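Local coordinates for effector protein Lem4 (lpg1101) (Legionella pneumophila subsp. pneumophila, PDB 6CGK), which acts as a membrane-associated protein tyrosine phosphatase of the haloacid dehalogenase (HAD) superfamily, this chain being its HAD domain in an inactivated form, at residues Gln79-Leu84 with Val88-Ile93; Gly148-Cys153 with Asn165-Thr170. The protein carries 1 engineered substitution. All coordinates share one frame; numbering follows the deposited sequence.

In the fold
Both contacts fasten a helix to the central five-stranded parallel sheet of the HAD fold, but on opposite faces. Contact 1 seats the end of helix 72-82 on strand 89-93; contact 2 seats helix 157-169 on strand 150-154. Strand 19-23 runs between these two strands and carries N23, an engineered residue that binds magnesium together with D25 and D155. The centres of the contacts are 16 Å apart and their nearest atoms about 6 Å, without touching. Contact 2 is nearer the site: the I152 side chain lies about 7 Å from that of N23 and about 11 Å from the magnesium ion, whereas I90 of contact 1 is about 11 Å from N23.

Contact 1. Residues Gln79-Leu84 with Val88-Ile93; sequences QDVNKL and VKIVII
V81, near the end of helix 72-82, packs against V88 and against I90 of strand 89-93, where the chain turns from helix into the sheet of the HAD fold. Starting at its CB, the V81 side chain first meets the end of I90: V81 CB lies 3.9 Å from I90 CD1. The CG1 branch makes the closer contact. It stands anti to the backbone N (chi1 175°), which turns it to the strand, and there V81 CG1 touches I90 CG1 at 3.6 Å. The same methyl reaches V88 CG1 at 4.0 Å, so this one methyl touches both V88 and I90. I90 is extended (chi2 178°), and its tip runs past V81 to the helix's next residue, where I90 CD1 meets N82 OD1 at 3.6 Å, the two side chains crossing at about a right angle. That is a contact without a hydrogen bond; the polar partner of the N82 amide is D111, whose O accepts from ND2. Nearer the turn, L84 CB faces V88 CG2 at 4.2 Å. F192 and I195 of helix 188-198 add to this core, both touching V81 and I195 also touching L84. The backbones are joined by one weak direct bond and one water: V88 N bonds weakly to L84 O at 3.3 Å, while the water donates to both V81 O and V88 O, each at 2.7 Å. V81 O also accepts from L84 N, so this carbonyl takes a backbone N-H as well as the water. The chemistry is therefore divided: aliphatic side chains, mostly beta-branched, make the direct contact between the segments, and a bound water takes up backbone carbonyls that no direct bond across the contact could pair, since both are acceptors.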
ATOM      1  N   GLN A  79       6.763  -3.518  -7.932  1.00 36.25           N
ATOM      2  CA  GLN A  79       7.162  -4.659  -8.732  1.00 36.57           C
ATOM      3  C   GLN A  79       8.391  -5.335  -8.145  1.00 38.59           C
ATOM      4  O   GLN A  79       8.476  -6.567  -8.139  1.00 40.99           O
ATOM      5  CB  GLN A  79       7.407  -4.212 -10.167  1.00 36.67           C
ATOM      6  CG  GLN A  79       6.130  -3.845 -10.880  1.00 38.38           C
ATOM      7  CD  GLN A  79       6.337  -3.516 -12.333  1.00 44.28           C
ATOM      8  OE1 GLN A  79       5.462  -3.771 -13.155  1.00 56.83           O
ATOM      9  NE2 GLN A  79       7.478  -2.916 -12.659  1.00 45.48           N
ATOM     10  N   ASP A  80       9.349  -4.550  -7.635  1.00 40.25           N
ATOM     11  CA  ASP A  80      10.546  -5.140  -7.038  1.00 41.90           C
ATOM     12  C   ASP A  80      10.214  -5.878  -5.749  1.00 35.78           C
ATOM     13  O   ASP A  80      10.735  -6.980  -5.506  1.00 40.38           O
ATOM     14  CB  ASP A  80      11.603  -4.072  -6.748  1.00 40.48           C
ATOM     15  CG  ASP A  80      12.291  -3.549  -8.003  1.00 49.98           C
ATOM     16  OD1 ASP A  80      12.287  -4.223  -9.069  1.00 51.52           O
ATOM     17  OD2 ASP A  80      12.855  -2.438  -7.902  1.00 55.79           O
ATOM     18  N   VAL A  81       9.401  -5.266  -4.880  1.00 34.53           N
ATOM     19  CA  VAL A  81       9.102  -5.891  -3.590  1.00 31.22           C
ATOM     20  C   VAL A  81       8.212  -7.114  -3.788  1.00 31.42           C
ATOM     21  O   VAL A  81       8.315  -8.085  -3.038  1.00 32.71           O
ATOM     22  CB  VAL A  81       8.460  -4.867  -2.623  1.00 35.88           C
ATOM     23  CG1 VAL A  81       8.029  -5.555  -1.316  1.00 34.10           C
ATOM     24  CG2 VAL A  81       9.435  -3.750  -2.302  1.00 35.85           C
ATOM     25  N   ASN A  82       7.331  -7.102  -4.800  1.00 34.15           N
ATOM     26  CA  ASN A  82       6.567  -8.308  -5.131  1.00 32.11           C
ATOM     27  C   ASN A  82       7.481  -9.507  -5.333  1.00 36.32           C
ATOM     28  O   ASN A  82       7.122 -10.645  -4.991  1.00 38.24           O
ATOM     29  CB  ASN A  82       5.749  -8.089  -6.410  1.00 34.95           C
ATOM     30  CG  ASN A  82       4.366  -7.504  -6.152  1.00 33.41           C
ATOM     31  OD1 ASN A  82       3.825  -7.544  -5.035  1.00 32.96           O
ATOM     32  ND2 ASN A  82       3.780  -6.934  -7.209  1.00 33.44           N
ATOM     33  N   LYS A  83       8.658  -9.288  -5.926  1.00 44.23           N
ATOM     34  CA  LYS A  83       9.559 -10.410  -6.176  1.00 40.56           C
ATOM     35  C   LYS A  83      10.172 -10.944  -4.882  1.00 39.44           C
ATOM     36  O   LYS A  83      10.656 -12.077  -4.872  1.00 41.68           O
ATOM     37  CB  LYS A  83      10.665 -10.015  -7.165  1.00 46.11           C
ATOM     38  CG  LYS A  83      10.167  -9.630  -8.589  1.00 45.79           C
ATOM     39  CD  LYS A  83      11.283  -8.983  -9.444  1.00 50.96           C
ATOM     40  CE  LYS A  83      10.886  -8.705 -10.895  1.00 57.39           C
ATOM     41  NZ  LYS A  83      10.206  -7.369 -11.062  1.00 66.13           N
ATOM     42  N   LEU A  84      10.150 -10.160  -3.799  1.00 35.28           N
ATOM     43  CA  LEU A  84      10.647 -10.642  -2.514  1.00 39.33           C
ATOM     44  C   LEU A  84       9.611 -11.444  -1.747  1.00 43.57           C
ATOM     45  O   LEU A  84       9.907 -11.899  -0.639  1.00 43.89           O
ATOM     46  CB  LEU A  84      11.109  -9.476  -1.640  1.00 40.29           C
ATOM     47  CG  LEU A  84      12.176  -8.545  -2.213  1.00 41.37           C
ATOM     48  CD1 LEU A  84      12.413  -7.422  -1.205  1.00 40.08           C
ATOM     49  CD2 LEU A  84      13.460  -9.309  -2.512  1.00 44.83           C
ATOM     50  N   VAL A  88       8.838 -10.829   2.312  1.00 33.03           N
ATOM     51  CA  VAL A  88       8.309  -9.509   2.635  1.00 33.85           C
ATOM     52  C   VAL A  88       6.891  -9.450   2.091  1.00 33.20           C
ATOM     53  O   VAL A  88       6.640  -9.898   0.973  1.00 32.62           O
ATOM     54  CB  VAL A  88       9.171  -8.389   2.020  1.00 35.38           C
ATOM     55  CG1 VAL A  88       8.618  -7.007   2.384  1.00 29.42           C
ATOM     56  CG2 VAL A  88      10.631  -8.577   2.434  1.00 32.43           C
ATOM     57  N   LYS A  89       5.958  -8.948   2.896  1.00 31.52           N
ATOM     58  CA  LYS A  89       4.573  -8.805   2.472  1.00 30.10           C
ATOM     59  C   LYS A  89       4.247  -7.328   2.348  1.00 28.35           C
ATOM     60  O   LYS A  89       4.759  -6.502   3.109  1.00 28.82           O
ATOM     61  CB  LYS A  89       3.597  -9.460   3.465  1.00 36.65           C
ATOM     62  CG  LYS A  89       3.614 -10.989   3.451  1.00 52.90           C
ATOM     63  CD  LYS A  89       2.496 -11.528   2.566  1.00 61.00           C
ATOM     64  CE  LYS A  89       2.440 -13.049   2.595  1.00 58.52           C
ATOM     65  NZ  LYS A  89       1.385 -13.564   1.664  1.00 61.47           N
ATOM     66  N   ILE A  90       3.376  -7.010   1.392  1.00 25.99           N
ATOM     67  CA  ILE A  90       2.912  -5.650   1.143  1.00 27.98           C
ATOM     68  C   ILE A  90       1.467  -5.547   1.601  1.00 27.17           C
ATOM     69  O   ILE A  90       0.638  -6.390   1.228  1.00 26.98           O
ATOM     70  CB  ILE A  90       2.991  -5.271  -0.349  1.00 24.37           C
ATOM     71  CG1 ILE A  90       4.414  -5.487  -0.872  1.00 27.32           C
ATOM     72  CG2 ILE A  90       2.460  -3.826  -0.565  1.00 24.10           C
ATOM     73  CD1 ILE A  90       4.542  -5.164  -2.416  1.00 25.59           C
ATOM     74  N   VAL A  91       1.167  -4.520   2.393  1.00 24.25           N
ATOM     75  CA  VAL A  91      -0.186  -4.254   2.870  1.00 23.84           C
ATOM     76  C   VAL A  91      -0.519  -2.812   2.492  1.00 26.61           C
ATOM     77  O   VAL A  91       0.192  -1.888   2.902  1.00 28.64           O
ATOM     78  CB  VAL A  91      -0.326  -4.442   4.393  1.00 19.88           C
ATOM     79  CG1 VAL A  91      -1.751  -4.120   4.821  1.00 23.26           C
ATOM     80  CG2 VAL A  91       0.051  -5.835   4.831  1.00 24.72           C
ATOM     81  N   ILE A  92      -1.573  -2.614   1.699  1.00 22.99           N
ATOM     82  CA  ILE A  92      -2.037  -1.264   1.346  1.00 23.72           C
ATOM     83  C   ILE A  92      -3.193  -0.893   2.272  1.00 22.61           C
ATOM     84  O   ILE A  92      -4.163  -1.654   2.416  1.00 25.38           O
ATOM     85  CB  ILE A  92      -2.449  -1.167  -0.130  1.00 23.03           C
ATOM     86  CG1 ILE A  92      -1.202  -1.348  -1.012  1.00 24.42           C
ATOM     87  CG2 ILE A  92      -3.153   0.179  -0.362  1.00 25.00           C
ATOM     88  CD1 ILE A  92      -1.498  -1.339  -2.553  1.00 22.48           C
ATOM     89  N   ILE A  93      -3.076   0.240   2.963  1.00 22.60           N
ATOM     90  CA  ILE A  93      -4.126   0.681   3.878  1.00 20.70           C
ATOM     91  C   ILE A  93      -4.615   2.034   3.376  1.00 27.10           C
ATOM     92  O   ILE A  93      -3.829   2.986   3.272  1.00 29.73           O
ATOM     93  CB  ILE A  93      -3.659   0.782   5.344  1.00 23.44           C
ATOM     94  CG1 ILE A  93      -3.074  -0.556   5.809  1.00 25.39           C
ATOM     95  CG2 ILE A  93      -4.837   1.206   6.235  1.00 29.75           C
ATOM     96  CD1 ILE A  93      -2.671  -0.538   7.312  1.00 26.53           C
TER
HETATM   97  O   HOH W   1       6.249  -8.759  -1.476  1.00 32.14           O

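Contact 2. Residues Gly148-Cys153 with Asn165-Thr170; sequences GFRLIC and NGLIHT
This is a buried, almost wholly apolar helix-on-sheet contact inside a beta-alpha-beta unit of the HAD fold, in which helix 157-169 connects strand 150-154 to strand 176-180. From the helix side L167 carries it alone, with CD1 set between R150 and I152, alternate residues on one face of the strand, and CD2 against R150 only. L167 CD1 and I152 CD1 meet tip to tip at 3.7 Å, and L167 CD1 lies equally close, 3.7 Å, to R150 CB. The second methyl, L167 CD2, rests beside the arginine chain, 4.0 Å from R150 CG and 4.0 Å from R150 NE, oblique to the guanidinium. V136 of helix 132-140 and V176 of the next strand also touch L167. The R150 chain, bent at chi2 (-62°), crosses the leucine obliquely with its aliphatic part, while the charged end finds partners of its own. NE forms a salt bridge with E140, NH2 bonds to L146 O and NH1 to K17 O, so the rotation of the group is well fixed. NH1 also bonds to F149 O at 2.9 Å, the acceptor lying almost in the guanidinium plane and the donor well above the carbonyl plane.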
ATOM      1  N   GLY A 148       9.487  -8.268  13.456  1.00 35.61           N
ATOM      2  CA  GLY A 148      10.531  -8.168  12.447  1.00 33.89           C
ATOM      3  C   GLY A 148      10.532  -6.760  11.861  1.00 35.35           C
ATOM      4  O   GLY A 148      10.209  -5.793  12.545  1.00 36.57           O
ATOM      5  N   PHE A 149      10.856  -6.675  10.585  1.00 33.13           N
ATOM      6  CA  PHE A 149      11.023  -5.380   9.950  1.00 30.94           C
ATOM      7  C   PHE A 149       9.676  -4.789   9.569  1.00 34.20           C
ATOM      8  O   PHE A 149       8.782  -5.501   9.107  1.00 33.37           O
ATOM      9  CB  PHE A 149      11.908  -5.520   8.709  1.00 35.96           C
ATOM     10  CG  PHE A 149      12.074  -4.252   7.940  1.00 40.87           C
ATOM     11  CD1 PHE A 149      12.850  -3.215   8.431  1.00 42.65           C
ATOM     12  CD2 PHE A 149      11.464  -4.099   6.709  1.00 38.24           C
ATOM     13  CE1 PHE A 149      13.011  -2.033   7.694  1.00 44.82           C
ATOM     14  CE2 PHE A 149      11.614  -2.916   5.965  1.00 41.74           C
ATOM     15  CZ  PHE A 149      12.396  -1.891   6.461  1.00 38.71           C
ATOM     16  N   ARG A 150       9.529  -3.483   9.781  1.00 31.58           N
ATOM     17  CA  ARG A 150       8.315  -2.763   9.399  1.00 31.19           C
ATOM     18  C   ARG A 150       8.689  -1.488   8.665  1.00 34.43           C
ATOM     19  O   ARG A 150       9.462  -0.669   9.177  1.00 33.87           O
ATOM     20  CB  ARG A 150       7.433  -2.403  10.617  1.00 29.10           C
ATOM     21  CG  ARG A 150       6.834  -3.590  11.371  1.00 30.49           C
ATOM     22  CD  ARG A 150       5.882  -4.413  10.482  1.00 29.13           C
ATOM     23  NE  ARG A 150       5.282  -5.532  11.241  1.00 28.10           N
ATOM     24  CZ  ARG A 150       5.867  -6.721  11.416  1.00 28.88           C
ATOM     25  NH1 ARG A 150       7.070  -6.966  10.895  1.00 29.91           N
ATOM     26  NH2 ARG A 150       5.245  -7.678  12.099  1.00 30.27           N
ATOM     27  N   LEU A 151       8.122  -1.319   7.474  1.00 30.28           N
ATOM     28  CA  LEU A 151       8.238  -0.088   6.706  1.00 30.67           C
ATOM     29  C   LEU A 151       6.842   0.506   6.583  1.00 31.68           C
ATOM     30  O   LEU A 151       5.891  -0.217   6.268  1.00 34.22           O
ATOM     31  CB  LEU A 151       8.844  -0.355   5.318  1.00 35.04           C
ATOM     32  CG  LEU A 151       8.861   0.821   4.334  1.00 38.33           C
ATOM     33  CD1 LEU A 151       9.665   1.998   4.875  1.00 43.81           C
ATOM     34  CD2 LEU A 151       9.399   0.375   2.979  1.00 42.06           C
ATOM     35  N   ILE A 152       6.709   1.804   6.876  1.00 30.76           N
ATOM     36  CA  ILE A 152       5.430   2.512   6.793  1.00 30.77           C
ATOM     37  C   ILE A 152       5.665   3.777   6.005  1.00 33.01           C
ATOM     38  O   ILE A 152       6.526   4.585   6.379  1.00 31.15           O
ATOM     39  CB  ILE A 152       4.873   2.886   8.176  1.00 29.08           C
ATOM     40  CG1 ILE A 152       4.613   1.649   9.026  1.00 34.42           C
ATOM     41  CG2 ILE A 152       3.628   3.793   8.028  1.00 38.23           C
ATOM     42  CD1 ILE A 152       4.187   2.023  10.465  1.00 34.77           C
ATOM     43  N   CYS A 153       4.898   3.959   4.933  1.00 29.81           N
ATOM     44  CA  CYS A 153       4.926   5.179   4.134  1.00 34.48           C
ATOM     45  C   CYS A 153       3.536   5.798   4.079  1.00 30.31           C
ATOM     46  O   CYS A 153       2.561   5.119   3.728  1.00 31.91           O
ATOM     47  CB  CYS A 153       5.419   4.895   2.716  1.00 30.77           C
ATOM     48  SG  CYS A 153       7.099   4.288   2.713  1.00 35.31           S
ATOM     49  N   ASN A 165       1.344   4.170  15.513  1.00 41.68           N
ATOM     50  CA  ASN A 165       0.764   3.913  16.830  1.00 42.09           C
ATOM     51  C   ASN A 165       0.195   2.506  16.928  1.00 41.27           C
ATOM     52  O   ASN A 165       0.258   1.886  17.983  1.00 43.24           O
ATOM     53  CB  ASN A 165      -0.322   4.938  17.136  1.00 48.63           C
ATOM     54  CG  ASN A 165       0.239   6.307  17.443  1.00 57.83           C
ATOM     55  OD1 ASN A 165       1.443   6.547  17.330  1.00 55.92           O
ATOM     56  ND2 ASN A 165      -0.639   7.220  17.829  1.00 66.04           N
ATOM     57  N   GLY A 166      -0.351   1.976  15.837  1.00 39.74           N
ATOM     58  CA  GLY A 166      -0.814   0.594  15.846  1.00 43.89           C
ATOM     59  C   GLY A 166       0.290  -0.423  16.090  1.00 48.04           C
ATOM     60  O   GLY A 166       0.088  -1.396  16.820  1.00 44.83           O
ATOM     61  N   LEU A 167       1.461  -0.239  15.462  1.00 41.94           N
ATOM     62  CA  LEU A 167       2.603  -1.105  15.775  1.00 39.67           C
ATOM     63  C   LEU A 167       3.004  -0.989  17.234  1.00 40.78           C
ATOM     64  O   LEU A 167       3.352  -1.991  17.879  1.00 43.23           O
ATOM     65  CB  LEU A 167       3.820  -0.762  14.919  1.00 41.22           C
ATOM     66  CG  LEU A 167       3.765  -1.019  13.434  1.00 41.08           C
ATOM     67  CD1 LEU A 167       5.110  -0.614  12.843  1.00 31.64           C
ATOM     68  CD2 LEU A 167       3.455  -2.474  13.165  1.00 36.57           C
ATOM     69  N   ILE A 168       3.039   0.235  17.757  1.00 47.51           N
ATOM     70  CA  ILE A 168       3.420   0.404  19.158  1.00 45.85           C
ATOM     71  C   ILE A 168       2.441  -0.335  20.054  1.00 44.07           C
ATOM     72  O   ILE A 168       2.833  -1.060  20.976  1.00 52.56           O
ATOM     73  CB  ILE A 168       3.502   1.895  19.522  1.00 50.29           C
ATOM     74  CG1 ILE A 168       4.388   2.644  18.524  1.00 52.76           C
ATOM     75  CG2 ILE A 168       4.012   2.061  20.960  1.00 54.66           C
ATOM     76  CD1 ILE A 168       4.597   4.093  18.893  1.00 55.50           C
ATOM     77  N   HIS A 169       1.142  -0.152  19.803  1.00 43.50           N
ATOM     78  CA  HIS A 169       0.139  -0.773  20.661  1.00 42.62           C
ATOM     79  C   HIS A 169       0.293  -2.283  20.713  1.00 42.92           C
ATOM     80  O   HIS A 169      -0.028  -2.896  21.739  1.00 46.54           O
ATOM     81  CB  HIS A 169      -1.267  -0.417  20.181  1.00 50.93           C
ATOM     82  CG  HIS A 169      -2.359  -1.137  20.916  1.00 56.72           C
ATOM     83  ND1 HIS A 169      -2.775  -0.772  22.177  1.00 53.57           N
ATOM     84  CD2 HIS A 169      -3.119  -2.203  20.566  1.00 51.92           C
ATOM     85  CE1 HIS A 169      -3.743  -1.579  22.574  1.00 55.79           C
ATOM     86  NE2 HIS A 169      -3.977  -2.452  21.609  1.00 54.62           N
ATOM     87  N   THR A 170       0.787  -2.897  19.633  1.00 44.45           N
ATOM     88  CA  THR A 170       0.934  -4.343  19.550  1.00 43.05           C
ATOM     89  C   THR A 170       2.330  -4.822  19.889  1.00 43.72           C
ATOM     90  O   THR A 170       2.606  -6.010  19.734  1.00 45.68           O
ATOM     91  CB  THR A 170       0.560  -4.870  18.157  1.00 39.37           C
ATOM     92  OG1 THR A 170       1.297  -4.178  17.134  1.00 40.38           O
ATOM     93  CG2 THR A 170      -0.939  -4.766  17.943  1.00 43.05           C
TER